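Local structure of beta-phosphoglucomutase (Clostridium difficile, 4GIB) at residues A[118-131]-A[227-239]. The protein probably interconverts beta-D-glucose 1-phosphate and beta-D-glucose 6-phosphate as a magnesium-dependent phosphomutase of the HAD-like hydrolase superfamily. Residues are numbered along the deposited sequence; the frame is centred on the assembly and turned at random.
Sequences LPGIESLLIDVKSN and DSTNQLKFEYIQE
In the Rossmann-like core of this HAD-family mutase, the type II turn Leu118–Ile121 and the helix 121–130 that follows it pack against the 3-10 segment 229–231 and the start of the C-terminal helix. At the turn, Thr229 OG1 donates a short hydrogen bond to Pro119 O (2.6 Å), meeting a lone pair in the carbonyl plane. The chi1 of 58° sets OG1 between the backbone N and carbonyl carbon of Thr229, which leaves CG2 to pack against Leu118 CB and CD1. Gly120, at positive phi, brings its CA to within 4.6 Å of Asn230 CA. Farther along, Leu124 enters between Leu232 and Phe234: its CD1 reaches Leu232 O at 3.6 Å and also meets Ile237 CD1, while CD2 faces Leu232 CB. The Phe234 ring, its CG anti to the backbone N, extends against the C-terminal part of helix 121–130. Leu124 CD1 lies at the ring edge, Val128 CG2 approaches CD1 of the ring to 4.1 Å, and the flat end of Asn131 lies over one face near CE2 and CZ, its plane only 12° from that of the ring. A water bridges the segments, accepting from Phe234 N (2.9 Å) and donating to Asp127 OD2, and so links the first turn of the C-terminal helix to helix 121–130. The axes of the two short helical segments are inclined at 62° and come within 10.9 Å of each other at their closest approach. The parallel sheet lies against these side chains: Leu124 rests on Phe31 and Val128 and Ile237 share Phe29 of strand 28–31, while Leu232 touches Val226 of strand 224–226, at one edge of the sheet.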
ATOM      1  N   LEU A 118      -6.783  -2.330 -11.067  1.00 28.94           N
ATOM      2  CA  LEU A 118      -8.116  -1.911 -10.611  1.00 29.22           C
ATOM      3  C   LEU A 118      -8.727  -0.884 -11.572  1.00 29.03           C
ATOM      4  O   LEU A 118      -8.009  -0.087 -12.168  1.00 27.18           O
ATOM      5  CB  LEU A 118      -8.107  -1.444  -9.150  1.00 27.64           C
ATOM      6  CG  LEU A 118      -7.908  -2.606  -8.164  1.00 28.14           C
ATOM      7  CD1 LEU A 118      -7.797  -2.162  -6.694  1.00 26.86           C
ATOM      8  CD2 LEU A 118      -9.048  -3.634  -8.325  1.00 29.10           C
ATOM      9  N   PRO A 119     -10.056  -0.951 -11.773  1.00 30.15           N
ATOM     10  CA  PRO A 119     -10.776  -0.045 -12.681  1.00 30.39           C
ATOM     11  C   PRO A 119     -10.484   1.427 -12.407  1.00 29.35           C
ATOM     12  O   PRO A 119     -10.481   1.842 -11.245  1.00 29.37           O
ATOM     13  CB  PRO A 119     -12.250  -0.338 -12.373  1.00 31.93           C
ATOM     14  CG  PRO A 119     -12.269  -1.697 -11.791  1.00 32.20           C
ATOM     15  CD  PRO A 119     -10.962  -1.903 -11.107  1.00 30.82           C
ATOM     16  N   GLY A 120     -10.236   2.201 -13.468  1.00 29.02           N
ATOM     17  CA  GLY A 120      -9.955   3.632 -13.359  1.00 27.50           C
ATOM     18  C   GLY A 120      -8.511   4.024 -13.067  1.00 26.49           C
ATOM     19  O   GLY A 120      -8.149   5.181 -13.221  1.00 27.12           O
ATOM     20  N   ILE A 121      -7.669   3.076 -12.678  1.00 27.12           N
ATOM     21  CA  ILE A 121      -6.276   3.398 -12.311  1.00 25.72           C
ATOM     22  C   ILE A 121      -5.415   3.797 -13.501  1.00 28.07           C
ATOM     23  O   ILE A 121      -4.730   4.815 -13.446  1.00 27.43           O
ATOM     24  CB  ILE A 121      -5.624   2.255 -11.546  1.00 24.90           C
ATOM     25  CG1 ILE A 121      -6.373   2.024 -10.241  1.00 23.00           C
ATOM     26  CG2 ILE A 121      -4.129   2.565 -11.236  1.00 22.89           C
ATOM     27  CD1 ILE A 121      -6.313   3.225  -9.273  1.00 27.13           C
ATOM     28  N   GLU A 122      -5.433   3.003 -14.573  1.00 30.59           N
ATOM     29  CA  GLU A 122      -4.672   3.365 -15.776  1.00 31.38           C
ATOM     30  C   GLU A 122      -5.016   4.750 -16.271  1.00 29.77           C
ATOM     31  O   GLU A 122      -4.134   5.521 -16.624  1.00 29.73           O
ATOM     32  CB  GLU A 122      -4.918   2.407 -16.933  1.00 32.92           C
ATOM     33  CG  GLU A 122      -4.040   1.221 -16.968  1.00 37.05           C
ATOM     34  CD  GLU A 122      -4.149   0.503 -18.300  1.00 44.26           C
ATOM     35  OE1 GLU A 122      -5.259   0.017 -18.629  1.00 42.83           O
ATOM     36  OE2 GLU A 122      -3.117   0.422 -19.011  1.00 48.76           O
ATOM     37  N   SER A 123      -6.306   5.050 -16.334  1.00 29.80           N
ATOM     38  CA  SER A 123      -6.764   6.361 -16.817  1.00 28.65           C
ATOM     39  C   SER A 123      -6.252   7.459 -15.894  1.00 27.23           C
ATOM     40  O   SER A 123      -5.823   8.518 -16.353  1.00 28.73           O
ATOM     41  CB  SER A 123      -8.284   6.391 -16.918  1.00 28.94           C
ATOM     42  OG  SER A 123      -8.743   7.696 -17.181  1.00 31.98           O
ATOM     43  N   LEU A 124      -6.278   7.206 -14.590  1.00 25.85           N
ATOM     44  CA  LEU A 124      -5.753   8.182 -13.636  1.00 25.93           C
ATOM     45  C   LEU A 124      -4.263   8.353 -13.875  1.00 23.72           C
ATOM     46  O   LEU A 124      -3.779   9.472 -14.021  1.00 25.41           O
ATOM     47  CB  LEU A 124      -5.990   7.757 -12.181  1.00 25.27           C
ATOM     48  CG  LEU A 124      -5.575   8.804 -11.133  1.00 26.95           C
ATOM     49  CD1 LEU A 124      -6.385  10.102 -11.319  1.00 29.29           C
ATOM     50  CD2 LEU A 124      -5.735   8.288  -9.728  1.00 24.55           C
ATOM     51  N   LEU A 125      -3.535   7.247 -13.924  1.00 23.82           N
ATOM     52  CA  LEU A 125      -2.077   7.306 -14.133  1.00 23.35           C
ATOM     53  C   LEU A 125      -1.729   8.165 -15.354  1.00 23.86           C
ATOM     54  O   LEU A 125      -0.841   9.003 -15.283  1.00 23.14           O
ATOM     55  CB  LEU A 125      -1.477   5.903 -14.249  1.00 23.29           C
ATOM     56  CG  LEU A 125      -1.505   5.040 -12.976  1.00 23.65           C
ATOM     57  CD1 LEU A 125      -1.030   3.629 -13.281  1.00 20.29           C
ATOM     58  CD2 LEU A 125      -0.677   5.654 -11.834  1.00 25.54           C
ATOM     59  N   ILE A 126      -2.445   7.976 -16.460  1.00 25.30           N
ATOM     60  CA  ILE A 126      -2.231   8.791 -17.659  1.00 27.89           C
ATOM     61  C   ILE A 126      -2.461  10.290 -17.404  1.00 28.95           C
ATOM     62  O   ILE A 126      -1.575  11.106 -17.669  1.00 28.59           O
ATOM     63  CB  ILE A 126      -3.163   8.361 -18.800  1.00 29.89           C
ATOM     64  CG1 ILE A 126      -2.822   6.933 -19.246  1.00 30.83           C
ATOM     65  CG2 ILE A 126      -3.066   9.333 -19.949  1.00 29.29           C
ATOM     66  CD1 ILE A 126      -1.396   6.732 -19.537  1.00 27.58           C
ATOM     67  N   ASP A 127      -3.645  10.644 -16.897  1.00 29.37           N
ATOM     68  CA  ASP A 127      -3.973  12.048 -16.610  1.00 31.46           C
ATOM     69  C   ASP A 127      -2.996  12.736 -15.644  1.00 30.30           C
ATOM     70  O   ASP A 127      -2.708  13.917 -15.802  1.00 32.74           O
ATOM     71  CB  ASP A 127      -5.408  12.185 -16.071  1.00 31.96           C
ATOM     72  CG  ASP A 127      -6.464  11.897 -17.128  1.00 36.99           C
ATOM     73  OD1 ASP A 127      -6.149  11.965 -18.339  1.00 45.08           O
ATOM     74  OD2 ASP A 127      -7.617  11.613 -16.750  1.00 43.48           O
ATOM     75  N   VAL A 128      -2.514  12.027 -14.633  1.00 28.52           N
ATOM     76  CA  VAL A 128      -1.553  12.626 -13.712  1.00 28.08           C
ATOM     77  C   VAL A 128      -0.326  13.046 -14.507  1.00 30.06           C
ATOM     78  O   VAL A 128       0.147  14.180 -14.393  1.00 29.25           O
ATOM     79  CB  VAL A 128      -1.142  11.654 -12.593  1.00 27.61           C
ATOM     80  CG1 VAL A 128       0.042  12.197 -11.800  1.00 25.37           C
ATOM     81  CG2 VAL A 128      -2.323  11.379 -11.677  1.00 28.12           C
ATOM     82  N   LYS A 129       0.147  12.125 -15.343  1.00 31.05           N
ATOM     83  CA  LYS A 129       1.308  12.331 -16.176  1.00 33.48           C
ATOM     84  C   LYS A 129       1.101  13.496 -17.166  1.00 34.55           C
ATOM     85  O   LYS A 129       2.020  14.284 -17.382  1.00 36.59           O
ATOM     86  CB  LYS A 129       1.632  11.021 -16.911  1.00 34.94           C
ATOM     87  CG  LYS A 129       3.093  10.819 -17.334  1.00 39.05           C
ATOM     88  CD  LYS A 129       3.557  11.713 -18.455  1.00 45.69           C
ATOM     89  CE  LYS A 129       4.969  11.313 -18.887  1.00 48.70           C
ATOM     90  NZ  LYS A 129       5.486  12.159 -20.002  1.00 54.69           N
ATOM     91  N   SER A 130      -0.098  13.620 -17.743  1.00 33.74           N
ATOM     92  CA  SER A 130      -0.397  14.717 -18.696  1.00 33.65           C
ATOM     93  C   SER A 130      -0.462  16.072 -18.016  1.00 33.99           C
ATOM     94  O   SER A 130      -0.386  17.102 -18.669  1.00 36.46           O
ATOM     95  CB  SER A 130      -1.724  14.491 -19.404  1.00 33.00           C
ATOM     96  OG  SER A 130      -1.709  13.284 -20.102  1.00 31.25           O
ATOM     97  N   ASN A 131      -0.658  16.077 -16.708  1.00 32.83           N
ATOM     98  CA  ASN A 131      -0.675  17.317 -15.962  1.00 32.33           C
ATOM     99  C   ASN A 131       0.691  17.586 -15.343  1.00 32.07           C
ATOM    100  O   ASN A 131       0.807  18.370 -14.400  1.00 31.35           O
ATOM    101  CB  ASN A 131      -1.792  17.295 -14.924  1.00 31.88           C
ATOM    102  CG  ASN A 131      -3.152  17.517 -15.545  1.00 33.25           C
ATOM    103  OD1 ASN A 131      -3.868  16.572 -15.855  1.00 37.48           O
ATOM    104  ND2 ASN A 131      -3.486  18.769 -15.789  1.00 36.92           N
ATOM    105  N   ASP A 227     -15.811   5.658  -3.009  1.00 30.89           N
ATOM    106  CA  ASP A 227     -16.309   4.287  -2.926  1.00 32.68           C
ATOM    107  C   ASP A 227     -15.389   3.236  -3.520  1.00 31.62           C
ATOM    108  O   ASP A 227     -15.180   2.190  -2.913  1.00 31.64           O
ATOM    109  CB  ASP A 227     -17.673   4.176  -3.646  1.00 34.20           C
ATOM    110  CG  ASP A 227     -18.771   4.961  -2.951  1.00 41.05           C
ATOM    111  OD1 ASP A 227     -18.562   5.367  -1.793  1.00 47.88           O
ATOM    112  OD2 ASP A 227     -19.854   5.162  -3.554  1.00 49.36           O
ATOM    113  N   SER A 228     -14.885   3.506  -4.723  1.00 30.35           N
ATOM    114  CA  SER A 228     -14.038   2.575  -5.431  1.00 30.23           C
ATOM    115  C   SER A 228     -13.069   3.312  -6.346  1.00 30.56           C
ATOM    116  O   SER A 228     -13.203   4.532  -6.558  1.00 29.72           O
ATOM    117  CB  SER A 228     -14.886   1.610  -6.263  1.00 32.77           C
ATOM    118  OG  SER A 228     -15.541   2.281  -7.316  1.00 32.90           O
ATOM    119  N   THR A 229     -12.111   2.557  -6.896  1.00 28.79           N
ATOM    120  CA  THR A 229     -11.076   3.113  -7.769  1.00 28.19           C
ATOM    121  C   THR A 229     -11.667   3.821  -9.000  1.00 31.05           C
ATOM    122  O   THR A 229     -11.038   4.721  -9.558  1.00 30.73           O
ATOM    123  CB  THR A 229     -10.037   2.032  -8.182  1.00 28.79           C
ATOM    124  OG1 THR A 229     -10.699   0.946  -8.842  1.00 26.54           O
ATOM    125  CG2 THR A 229      -9.288   1.488  -6.942  1.00 24.57           C
ATOM    126  N   ASN A 230     -12.877   3.433  -9.405  1.00 33.82           N
ATOM    127  CA  ASN A 230     -13.567   4.086 -10.531  1.00 36.07           C
ATOM    128  C   ASN A 230     -13.982   5.512 -10.237  1.00 36.08           C
ATOM    129  O   ASN A 230     -14.313   6.266 -11.158  1.00 35.94           O
ATOM    130  CB  ASN A 230     -14.831   3.317 -10.922  1.00 38.10           C
ATOM    131  CG  ASN A 230     -14.578   2.251 -11.947  1.00 40.92           C
ATOM    132  OD1 ASN A 230     -13.664   2.356 -12.770  1.00 47.23           O
ATOM    133  ND2 ASN A 230     -15.428   1.235 -11.951  1.00 48.60           N
ATOM    134  N   GLN A 231     -13.993   5.866  -8.954  1.00 34.96           N
ATOM    135  CA  GLN A 231     -14.385   7.199  -8.524  1.00 34.34           C
ATOM    136  C   GLN A 231     -13.161   8.123  -8.466  1.00 32.04           C
ATOM    137  O   GLN A 231     -13.306   9.314  -8.253  1.00 30.19           O
ATOM    138  CB  GLN A 231     -15.023   7.123  -7.137  1.00 34.86           C
ATOM    139  CG  GLN A 231     -16.147   6.084  -6.988  1.00 39.27           C
ATOM    140  CD  GLN A 231     -17.353   6.403  -7.825  1.00 47.09           C
ATOM    141  OE1 GLN A 231     -17.790   7.547  -7.879  1.00 54.62           O
ATOM    142  NE2 GLN A 231     -17.926   5.384  -8.463  1.00 51.66           N
ATOM    143  N   LEU A 232     -11.962   7.559  -8.625  1.00 30.56           N
ATOM    144  CA  LEU A 232     -10.716   8.333  -8.596  1.00 28.85           C
ATOM    145  C   LEU A 232     -10.460   9.059  -9.923  1.00 30.67           C
ATOM    146  O   LEU A 232      -9.580   8.671 -10.695  1.00 30.32           O
ATOM    147  CB  LEU A 232      -9.530   7.430  -8.277  1.00 27.33           C
ATOM    148  CG  LEU A 232      -9.474   6.805  -6.879  1.00 24.68           C
ATOM    149  CD1 LEU A 232      -8.266   5.893  -6.784  1.00 18.45           C
ATOM    150  CD2 LEU A 232      -9.424   7.893  -5.821  1.00 14.81           C
ATOM    151  N   LYS A 233     -11.223  10.121 -10.167  1.00 31.30           N
ATOM    152  CA  LYS A 233     -11.096  10.901 -11.393  1.00 33.89           C
ATOM    153  C   LYS A 233     -10.200  12.099 -11.101  1.00 33.19           C
ATOM    154  O   LYS A 233     -10.289  12.711 -10.030  1.00 33.91           O
ATOM    155  CB  LYS A 233     -12.466  11.346 -11.880  1.00 36.12           C
ATOM    156  CG  LYS A 233     -13.494  10.226 -11.840  1.00 41.66           C
ATOM    157  CD  LYS A 233     -14.761  10.548 -12.641  1.00 47.90           C
ATOM    158  CE  LYS A 233     -14.514  10.446 -14.141  1.00 52.11           C
ATOM    159  NZ  LYS A 233     -14.089   9.069 -14.566  1.00 53.28           N
ATOM    160  N   PHE A 234      -9.342  12.434 -12.054  1.00 33.06           N
ATOM    161  CA  PHE A 234      -8.361  13.478 -11.844  1.00 31.46           C
ATOM    162  C   PHE A 234      -8.924  14.866 -11.524  1.00 32.40           C
ATOM    163  O   PHE A 234      -8.435  15.522 -10.613  1.00 31.44           O
ATOM    164  CB  PHE A 234      -7.377  13.575 -13.014  1.00 31.55           C
ATOM    165  CG  PHE A 234      -6.337  14.615 -12.794  1.00 29.06           C
ATOM    166  CD1 PHE A 234      -5.203  14.322 -12.052  1.00 26.04           C
ATOM    167  CD2 PHE A 234      -6.526  15.906 -13.250  1.00 29.96           C
ATOM    168  CE1 PHE A 234      -4.251  15.290 -11.801  1.00 22.85           C
ATOM    169  CE2 PHE A 234      -5.580  16.891 -13.010  1.00 31.71           C
ATOM    170  CZ  PHE A 234      -4.435  16.575 -12.276  1.00 31.72           C
ATOM    171  N   GLU A 235      -9.929  15.313 -12.267  1.00 35.10           N
ATOM    172  CA  GLU A 235     -10.509  16.634 -12.031  1.00 38.00           C
ATOM    173  C   GLU A 235     -11.223  16.698 -10.688  1.00 36.62           C
ATOM    174  O   GLU A 235     -11.177  17.727 -10.018  1.00 38.60           O
ATOM    175  CB  GLU A 235     -11.433  17.050 -13.192  1.00 41.09           C
ATOM    176  CG  GLU A 235     -10.657  17.230 -14.494  1.00 47.02           C
ATOM    177  CD  GLU A 235     -11.517  17.597 -15.682  1.00 54.64           C
ATOM    178  OE1 GLU A 235     -12.591  18.218 -15.501  1.00 61.78           O
ATOM    179  OE2 GLU A 235     -11.096  17.275 -16.814  1.00 59.72           O
ATOM    180  N   TYR A 236     -11.876  15.603 -10.300  1.00 34.69           N
ATOM    181  CA  TYR A 236     -12.555  15.532  -9.005  1.00 33.21           C
ATOM    182  C   TYR A 236     -11.532  15.556  -7.869  1.00 31.02           C
ATOM    183  O   TYR A 236     -11.700  16.263  -6.877  1.00 30.24           O
ATOM    184  CB  TYR A 236     -13.416  14.272  -8.918  1.00 33.47           C
ATOM    185  CG  TYR A 236     -14.097  14.079  -7.582  1.00 33.05           C
ATOM    186  CD1 TYR A 236     -15.197  14.849  -7.233  1.00 38.09           C
ATOM    187  CD2 TYR A 236     -13.655  13.109  -6.677  1.00 33.22           C
ATOM    188  CE1 TYR A 236     -15.839  14.683  -6.011  1.00 37.96           C
ATOM    189  CE2 TYR A 236     -14.295  12.933  -5.445  1.00 35.82           C
ATOM    190  CZ  TYR A 236     -15.392  13.731  -5.124  1.00 35.51           C
ATOM    191  OH  TYR A 236     -16.059  13.585  -3.930  1.00 36.39           O
ATOM    192  N   ILE A 237     -10.473  14.776  -8.010  1.00 29.92           N
ATOM    193  CA  ILE A 237      -9.416  14.776  -7.005  1.00 30.27           C
ATOM    194  C   ILE A 237      -8.811  16.189  -6.905  1.00 31.16           C
ATOM    195  O   ILE A 237      -8.596  16.702  -5.812  1.00 30.68           O
ATOM    196  CB  ILE A 237      -8.298  13.720  -7.331  1.00 28.85           C
ATOM    197  CG1 ILE A 237      -8.859  12.294  -7.206  1.00 29.21           C
ATOM    198  CG2 ILE A 237      -7.123  13.876  -6.384  1.00 25.80           C
ATOM    199  CD1 ILE A 237      -7.895  11.180  -7.626  1.00 24.03           C
ATOM    200  N   GLN A 238      -8.573  16.836  -8.041  1.00 33.40           N
ATOM    201  CA  GLN A 238      -7.961  18.163  -8.002  1.00 35.60           C
ATOM    202  C   GLN A 238      -8.867  19.204  -7.349  1.00 37.61           C
ATOM    203  O   GLN A 238      -8.412  19.983  -6.513  1.00 38.21           O
ATOM    204  CB  GLN A 238      -7.514  18.629  -9.389  1.00 36.45           C
ATOM    205  CG  GLN A 238      -6.655  19.887  -9.301  1.00 39.62           C
ATOM    206  CD  GLN A 238      -5.901  20.182 -10.562  1.00 40.80           C
ATOM    207  OE1 GLN A 238      -6.469  20.217 -11.650  1.00 44.92           O
ATOM    208  NE2 GLN A 238      -4.606  20.404 -10.424  1.00 43.61           N
ATOM    209  N   GLU A 239     -10.145  19.222  -7.722  1.00 39.51           N
ATOM    210  CA  GLU A 239     -11.075  20.167  -7.121  1.00 41.86           C
ATOM    211  C   GLU A 239     -11.071  19.984  -5.584  1.00 40.62           C
ATOM    212  O   GLU A 239     -10.985  20.964  -4.836  1.00 41.24           O
ATOM    213  CB  GLU A 239     -12.474  20.000  -7.724  1.00 44.10           C
ATOM    214  CG  GLU A 239     -13.577  20.921  -7.170  1.00 48.46           C
ATOM    215  CD  GLU A 239     -13.341  22.423  -7.424  1.00 55.55           C
ATOM    216  OE1 GLU A 239     -12.256  22.945  -7.067  1.00 55.89           O
ATOM    217  OE2 GLU A 239     -14.276  23.094  -7.940  1.00 55.28           O
TER
HETATM  218  O   HOH W   1      -9.772   7.124 -13.090  0.50  9.91           O
HETATM  219  O   HOH W   2      -8.413  10.549 -14.096  1.00 31.18           O